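Local coordinates for Dot/Icm T4SS effector (Legionella pneumophila, PDB 6VVE), which is an effector kinase of a bacterial pathogen, activated by host inositol hexakisphosphate, that binds ADP and manganese, at residues L194-E198 and E199-T203; P241-D244 and E245-R249. One frame throughout, in Å; residues are numbered along the deposited sequence.

Contact 1. Residues L194-E198 and E199-T203; sequences LIATE and EMVKT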
ATOM      1  N   LEU A 194       1.315  -8.625  -5.410  1.00 14.85           N
ATOM      2  CA  LEU A 194      -0.102  -8.482  -5.697  1.00 17.76           C
ATOM      3  C   LEU A 194      -0.780  -9.824  -5.445  1.00 19.10           C
ATOM      4  O   LEU A 194      -0.356 -10.851  -5.993  1.00 19.72           O
ATOM      5  CB  LEU A 194      -0.337  -8.048  -7.141  1.00 21.31           C
ATOM      6  CG  LEU A 194       0.163  -6.672  -7.558  1.00 23.01           C
ATOM      7  CD1 LEU A 194      -0.095  -6.454  -9.048  1.00 24.34           C
ATOM      8  CD2 LEU A 194      -0.493  -5.581  -6.734  1.00 23.18           C
ATOM      9  N   ILE A 195      -1.818  -9.820  -4.614  1.00 18.85           N
ATOM     10  CA  ILE A 195      -2.559 -11.026  -4.265  1.00 24.76           C
ATOM     11  C   ILE A 195      -4.025 -10.805  -4.617  1.00 21.58           C
ATOM     12  O   ILE A 195      -4.623  -9.798  -4.213  1.00 17.52           O
ATOM     13  CB  ILE A 195      -2.411 -11.378  -2.775  1.00 32.30           C
ATOM     14  CG1 ILE A 195      -0.946 -11.335  -2.344  1.00 37.36           C
ATOM     15  CG2 ILE A 195      -3.005 -12.756  -2.502  1.00 36.77           C
ATOM     16  CD1 ILE A 195      -0.059 -12.333  -3.054  1.00 41.71           C
ATOM     17  N   ALA A 196      -4.602 -11.745  -5.357  1.00 27.74           N
ATOM     18  CA  ALA A 196      -6.010 -11.700  -5.723  1.00 29.55           C
ATOM     19  C   ALA A 196      -6.814 -12.554  -4.753  1.00 29.94           C
ATOM     20  O   ALA A 196      -6.494 -13.729  -4.541  1.00 29.60           O
ATOM     21  CB  ALA A 196      -6.222 -12.191  -7.155  1.00 33.05           C
ATOM     22  N   THR A 197      -7.846 -11.958  -4.155  1.00 18.92           N
ATOM     23  CA  THR A 197      -8.793 -12.665  -3.312  1.00 22.11           C
ATOM     24  C   THR A 197     -10.128 -12.764  -4.044  1.00 20.32           C
ATOM     25  O   THR A 197     -10.233 -12.442  -5.232  1.00 20.36           O
ATOM     26  CB  THR A 197      -8.938 -11.962  -1.966  1.00 27.66           C
ATOM     27  OG1 THR A 197      -9.513 -10.665  -2.158  1.00 22.60           O
ATOM     28  CG2 THR A 197      -7.575 -11.818  -1.292  1.00 34.20           C
ATOM     29  N   GLU A 198     -11.159 -13.215  -3.329  1.00 21.68           N
ATOM     30  CA  GLU A 198     -12.467 -13.390  -3.953  1.00 23.43           C
ATOM     31  C   GLU A 198     -12.981 -12.075  -4.535  1.00 22.80           C
ATOM     32  O   GLU A 198     -13.398 -12.015  -5.698  1.00 23.55           O
ATOM     33  CB  GLU A 198     -13.461 -13.945  -2.930  1.00 25.02           C
ATOM     34  CG  GLU A 198     -13.083 -15.302  -2.366  1.00 26.03           C
ATOM     35  CD  GLU A 198     -13.170 -16.413  -3.400  1.00 29.74           C
ATOM     36  OE1 GLU A 198     -13.654 -16.159  -4.525  1.00 28.25           O
ATOM     37  OE2 GLU A 198     -12.759 -17.546  -3.081  1.00 29.69           O
ATOM     38  N   GLU A 199     -12.949 -11.006  -3.737  1.00 21.56           N
ATOM     39  CA  GLU A 199     -13.594  -9.757  -4.103  1.00 32.31           C
ATOM     40  C   GLU A 199     -12.668  -8.779  -4.813  1.00 25.15           C
ATOM     41  O   GLU A 199     -13.152  -7.915  -5.554  1.00 23.57           O
ATOM     42  CB  GLU A 199     -14.156  -9.075  -2.850  1.00 34.28           C
ATOM     43  CG  GLU A 199     -15.109  -9.931  -2.039  1.00 39.06           C
ATOM     44  CD  GLU A 199     -16.501  -9.967  -2.631  1.00 42.33           C
ATOM     45  OE1 GLU A 199     -17.476  -9.837  -1.864  1.00 44.07           O
ATOM     46  OE2 GLU A 199     -16.617 -10.119  -3.866  1.00 42.98           O
HETATM   47  N   MSE A 200     -11.358  -8.892  -4.620  1.00 18.76           N
HETATM   48  CA  MSE A 200     -10.452  -7.848  -5.040  1.00 53.65           C
HETATM   49  C   MSE A 200      -9.009  -8.305  -5.169  1.00 17.12           C
HETATM   50  O   MSE A 200      -8.692  -9.481  -4.981  1.00 16.78           O
HETATM   51  CB  MSE A 200     -10.520  -6.697  -4.029  1.00 31.18           C
HETATM   52  CG  MSE A 200      -9.988  -7.089  -2.651  1.00 49.42           C
HETATM   53 SE   MSE A 200     -10.296  -5.733  -1.272  1.00 37.78          SE
HETATM   54  CE  MSE A 200     -12.229  -5.859  -1.149  1.00 17.13           C
ATOM     55  N   VAL A 201      -8.133  -7.358  -5.494  1.00 17.84           N
ATOM     56  CA  VAL A 201      -6.691  -7.555  -5.459  1.00 18.77           C
ATOM     57  C   VAL A 201      -6.132  -6.702  -4.328  1.00 16.20           C
ATOM     58  O   VAL A 201      -6.475  -5.519  -4.215  1.00 14.59           O
ATOM     59  CB  VAL A 201      -6.045  -7.193  -6.807  1.00 18.57           C
ATOM     60  CG1 VAL A 201      -4.549  -6.978  -6.638  1.00 23.14           C
ATOM     61  CG2 VAL A 201      -6.318  -8.275  -7.822  1.00 20.14           C
ATOM     62  N   LYS A 202      -5.291  -7.305  -3.491  1.00 11.91           N
ATOM     63  CA  LYS A 202      -4.599  -6.625  -2.413  1.00 12.39           C
ATOM     64  C   LYS A 202      -3.096  -6.665  -2.673  1.00 10.97           C
ATOM     65  O   LYS A 202      -2.599  -7.413  -3.525  1.00 11.20           O
ATOM     66  CB  LYS A 202      -4.917  -7.274  -1.063  1.00 19.82           C
ATOM     67  CG  LYS A 202      -6.403  -7.436  -0.767  1.00 24.44           C
ATOM     68  CD  LYS A 202      -6.613  -8.239   0.516  1.00 27.24           C
ATOM     69  CE  LYS A 202      -8.090  -8.428   0.827  1.00 28.49           C
ATOM     70  NZ  LYS A 202      -8.734  -7.169   1.280  1.00 28.65           N
ATOM     71  N   THR A 203      -2.361  -5.852  -1.927  1.00 15.62           N
ATOM     72  CA  THR A 203      -0.910  -5.821  -2.025  1.00 12.84           C
ATOM     73  C   THR A 203      -0.304  -6.018  -0.639  1.00 16.69           C
ATOM     74  O   THR A 203      -0.803  -5.476   0.357  1.00 18.57           O
ATOM     75  CB  THR A 203      -0.402  -4.511  -2.635  1.00 11.27           C
ATOM     76  OG1 THR A 203       1.021  -4.613  -2.849  1.00 14.83           O
ATOM     77  CG2 THR A 203      -0.686  -3.319  -1.728  1.00 10.23           C
TER
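Ile195 and Lys202 face each other as the hydrogen-bonded pair of a beta hairpin, strands 194-196 and 201-203 running antiparallel and joined by a tight turn through Thr197 to Met200. Ile195 N gives its hydrogen to Lys202 O at 2.8 Å in a practically straight bond (179°), and Lys202 N returns one to Ile195 O at 2.7 Å. At the turn, Met200 O takes two donors from the same residue: Thr197 N comes in nearly along the C=O direction at 2.7 Å, while Thr197 OG1, at 3.2 Å, sits well above the carbonyl plane. Chi1 of 65° sets OG1 between the backbone N and carbonyl carbon of Thr197, facing Met200 O. The side chains divide between two faces. On one, Ala196 CB meets Val201 CG2 at 4.0 Å, and Leu194 reaches over with CD2 to Val201 CG1; Phe165 of helix 159-174 packs against Leu194, Val201 and Thr203. The other face carries Ile195 and Lys202, with the side chain of Ile195 about 5 Å from the bound ADP. The hairpin follows Asn193 of the nucleotide pocket directly, and Asn193 O is held by Thr203 OG1; the placement is consistent with the hairpin between catalytic loop and metal-binding aspartate in kinases. Lys161 NZ ties down the turn through Thr197 O and Glu198 O. Lys202, whose NZ bonds to Glu126 O, crosses the Thr197 side chain at about a right angle, its CE 4.0 Å from Thr197 CG2.

Contact 2. Residues P241-D244 and E245-R249; sequences PPTD and EEDHR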
ATOM      1  N   PRO A 241      -0.877  -3.522 -21.288  1.00 13.41           N
ATOM      2  CA  PRO A 241      -0.163  -2.554 -22.142  1.00 13.48           C
ATOM      3  C   PRO A 241      -1.048  -2.084 -23.284  1.00 13.88           C
ATOM      4  O   PRO A 241      -2.025  -2.761 -23.643  1.00 15.05           O
ATOM      5  CB  PRO A 241       1.038  -3.358 -22.664  1.00 17.62           C
ATOM      6  CG  PRO A 241       0.614  -4.814 -22.536  1.00 16.12           C
ATOM      7  CD  PRO A 241      -0.235  -4.855 -21.291  1.00 15.94           C
ATOM      8  N   PRO A 242      -0.745  -0.931 -23.871  1.00 15.54           N
ATOM      9  CA  PRO A 242      -1.515  -0.482 -25.039  1.00 19.15           C
ATOM     10  C   PRO A 242      -1.326  -1.424 -26.221  1.00 20.44           C
ATOM     11  O   PRO A 242      -0.297  -2.085 -26.366  1.00 19.52           O
ATOM     12  CB  PRO A 242      -0.937   0.906 -25.347  1.00 20.62           C
ATOM     13  CG  PRO A 242      -0.128   1.291 -24.136  1.00 18.74           C
ATOM     14  CD  PRO A 242       0.338  -0.001 -23.519  1.00 14.02           C
ATOM     15  N   THR A 243      -2.341  -1.468 -27.080  1.00 28.06           N
ATOM     16  CA  THR A 243      -2.376  -2.355 -28.233  1.00 34.11           C
ATOM     17  C   THR A 243      -2.681  -1.547 -29.485  1.00 41.30           C
ATOM     18  O   THR A 243      -3.546  -0.666 -29.471  1.00 46.90           O
ATOM     19  CB  THR A 243      -3.433  -3.457 -28.044  1.00 35.96           C
ATOM     20  OG1 THR A 243      -2.968  -4.413 -27.084  1.00 33.37           O
ATOM     21  CG2 THR A 243      -3.712  -4.156 -29.349  1.00 39.06           C
ATOM     22  N   ASP A 244      -1.969  -1.851 -30.564  1.00 28.84           N
ATOM     23  CA  ASP A 244      -2.136  -1.147 -31.822  1.00 35.20           C
ATOM     24  C   ASP A 244      -3.027  -1.962 -32.762  1.00 35.00           C
ATOM     25  O   ASP A 244      -3.627  -2.969 -32.376  1.00 35.03           O
ATOM     26  CB  ASP A 244      -0.769  -0.851 -32.452  1.00 30.98           C
ATOM     27  CG  ASP A 244      -0.049  -2.105 -32.922  1.00 28.37           C
ATOM     28  OD1 ASP A 244      -0.576  -3.225 -32.737  1.00 29.21           O
ATOM     29  OD2 ASP A 244       1.057  -1.965 -33.483  1.00 27.29           O
ATOM     30  N   GLU A 245      -3.105  -1.528 -34.021  1.00 57.57           N
ATOM     31  CA  GLU A 245      -3.989  -2.187 -34.977  1.00 63.52           C
ATOM     32  C   GLU A 245      -3.635  -3.658 -35.151  1.00 63.19           C
ATOM     33  O   GLU A 245      -4.524  -4.500 -35.334  1.00 65.07           O
ATOM     34  CB  GLU A 245      -3.929  -1.463 -36.322  1.00 67.81           C
ATOM     35  CG  GLU A 245      -4.416  -0.027 -36.276  1.00 70.70           C
ATOM     36  CD  GLU A 245      -4.312   0.668 -37.624  1.00 77.20           C
ATOM     37  OE1 GLU A 245      -3.678   0.103 -38.543  1.00 80.25           O
ATOM     38  OE2 GLU A 245      -4.870   1.779 -37.762  1.00 79.06           O
ATOM     39  N   GLU A 246      -2.346  -3.988 -35.098  1.00 44.98           N
ATOM     40  CA  GLU A 246      -1.888  -5.354 -35.319  1.00 50.43           C
ATOM     41  C   GLU A 246      -2.011  -6.235 -34.079  1.00 50.53           C
ATOM     42  O   GLU A 246      -1.486  -7.354 -34.079  1.00 55.56           O
ATOM     43  CB  GLU A 246      -0.431  -5.345 -35.794  1.00 54.98           C
ATOM     44  CG  GLU A 246      -0.190  -4.577 -37.081  1.00 60.48           C
ATOM     45  CD  GLU A 246      -0.603  -5.357 -38.318  1.00 62.51           C
ATOM     46  OE1 GLU A 246      -1.040  -6.521 -38.178  1.00 61.85           O
ATOM     47  OE2 GLU A 246      -0.487  -4.807 -39.435  1.00 63.29           O
ATOM     48  N   ASP A 247      -2.683  -5.761 -33.032  1.00 54.15           N
ATOM     49  CA  ASP A 247      -2.787  -6.492 -31.770  1.00 48.75           C
ATOM     50  C   ASP A 247      -1.410  -6.722 -31.149  1.00 44.19           C
ATOM     51  O   ASP A 247      -1.173  -7.729 -30.477  1.00 47.05           O
ATOM     52  CB  ASP A 247      -3.517  -7.826 -31.964  1.00 51.43           C
ATOM     53  CG  ASP A 247      -3.873  -8.494 -30.643  1.00 49.95           C
ATOM     54  OD1 ASP A 247      -4.611  -7.880 -29.847  1.00 50.14           O
ATOM     55  OD2 ASP A 247      -3.407  -9.630 -30.401  1.00 51.85           O
ATOM     56  N   HIS A 248      -0.494  -5.785 -31.363  1.00 36.24           N
ATOM     57  CA  HIS A 248       0.875  -5.879 -30.866  1.00 32.49           C
ATOM     58  C   HIS A 248       1.097  -4.847 -29.770  1.00 26.75           C
ATOM     59  O   HIS A 248       0.726  -3.680 -29.926  1.00 23.27           O
ATOM     60  CB  HIS A 248       1.874  -5.693 -32.008  1.00 32.25           C
ATOM     61  CG  HIS A 248       1.902  -6.845 -32.964  1.00 38.63           C
ATOM     62  ND1 HIS A 248       2.389  -6.741 -34.248  1.00 42.06           N
ATOM     63  CD2 HIS A 248       1.495  -8.131 -32.821  1.00 41.58           C
ATOM     64  CE1 HIS A 248       2.284  -7.910 -34.854  1.00 44.80           C
ATOM     65  NE2 HIS A 248       1.740  -8.770 -34.011  1.00 44.05           N
ATOM     66  N   ARG A 249       1.701  -5.287 -28.669  1.00 24.30           N
ATOM     67  CA  ARG A 249       1.799  -4.465 -27.476  1.00 23.75           C
ATOM     68  C   ARG A 249       2.805  -3.337 -27.674  1.00 20.76           C
ATOM     69  O   ARG A 249       3.905  -3.535 -28.193  1.00 18.19           O
ATOM     70  CB  ARG A 249       2.199  -5.332 -26.282  1.00 26.08           C
ATOM     71  CG  ARG A 249       1.076  -6.186 -25.705  1.00 30.01           C
ATOM     72  CD  ARG A 249       0.506  -7.147 -26.730  1.00 39.30           C
ATOM     73  NE  ARG A 249      -0.388  -8.131 -26.122  1.00 46.88           N
ATOM     74  CZ  ARG A 249      -1.008  -9.098 -26.796  1.00 54.37           C
ATOM     75  NH1 ARG A 249      -0.843  -9.214 -28.109  1.00 56.06           N
ATOM     76  NH2 ARG A 249      -1.798  -9.951 -26.155  1.00 57.10           N
TER
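Asp244 OD1 receives the backbone hydrogen of His248 N at 2.9 Å, on the syn side of the carboxylate and 30° out of its plane. Glu246 N lies 3.0 Å from the same OD1, so the oxygen looks inward on the backbone of a type I beta turn that runs from Asp244 to Asp247. The carboxylate gets there because chi1 of 68° tucks CG between the backbone N and carbonyl carbon of Asp244, folding the side chain over the turn. The turn's own bond joins Asp247 N to Asp244 O at 3.0 Å, with the donor well above the carbonyl plane. A weak bond from Asp244 N to His248 O, 3.3 Å long, adds a second tie between these two residues. Asp247 is left-handed helical, consistent with a type I turn plus G1 bulge. Asp244 thus holds the loop through its backbone and its side chain alike.

Farther from the turn, Thr243 and Arg249 form a single backbone bridge. Thr243 CG2 rests 3.5 Å from Asp247 CA, and the ring of Pro241 lays its CG against Arg249 CG at 3.5 Å. Beyond that contact the Arg249 chain bends at chi2, bringing NH1 back to a long salt bridge of 3.5 Å with Asp247 OD2. The loop projects at the surface between helix 231-239 and helix 253-262, anchored at its base by Pro242, which is buried against Ile250, Trp252 and Ser285.

Both contacts are reversals of the chain, each tightened near its turn by a side-chain oxygen, but they occupy very different places. Contact 1 is partly buried, its centre about 12 Å from the centre of the chain, with a regular strand pair beside the nucleotide and apolar residues packed on a helix. The centre of contact 2 lies about 30 Å from that point, on the surface, where charged residues predominate and a single bridge stands in for a sheet. The polar roles are reversed as well: a threonine hydroxyl donates in contact 1, whereas an aspartate carboxylate accepts in contact 2. They share no element and do not touch; their nearest atoms are about 12 Å apart.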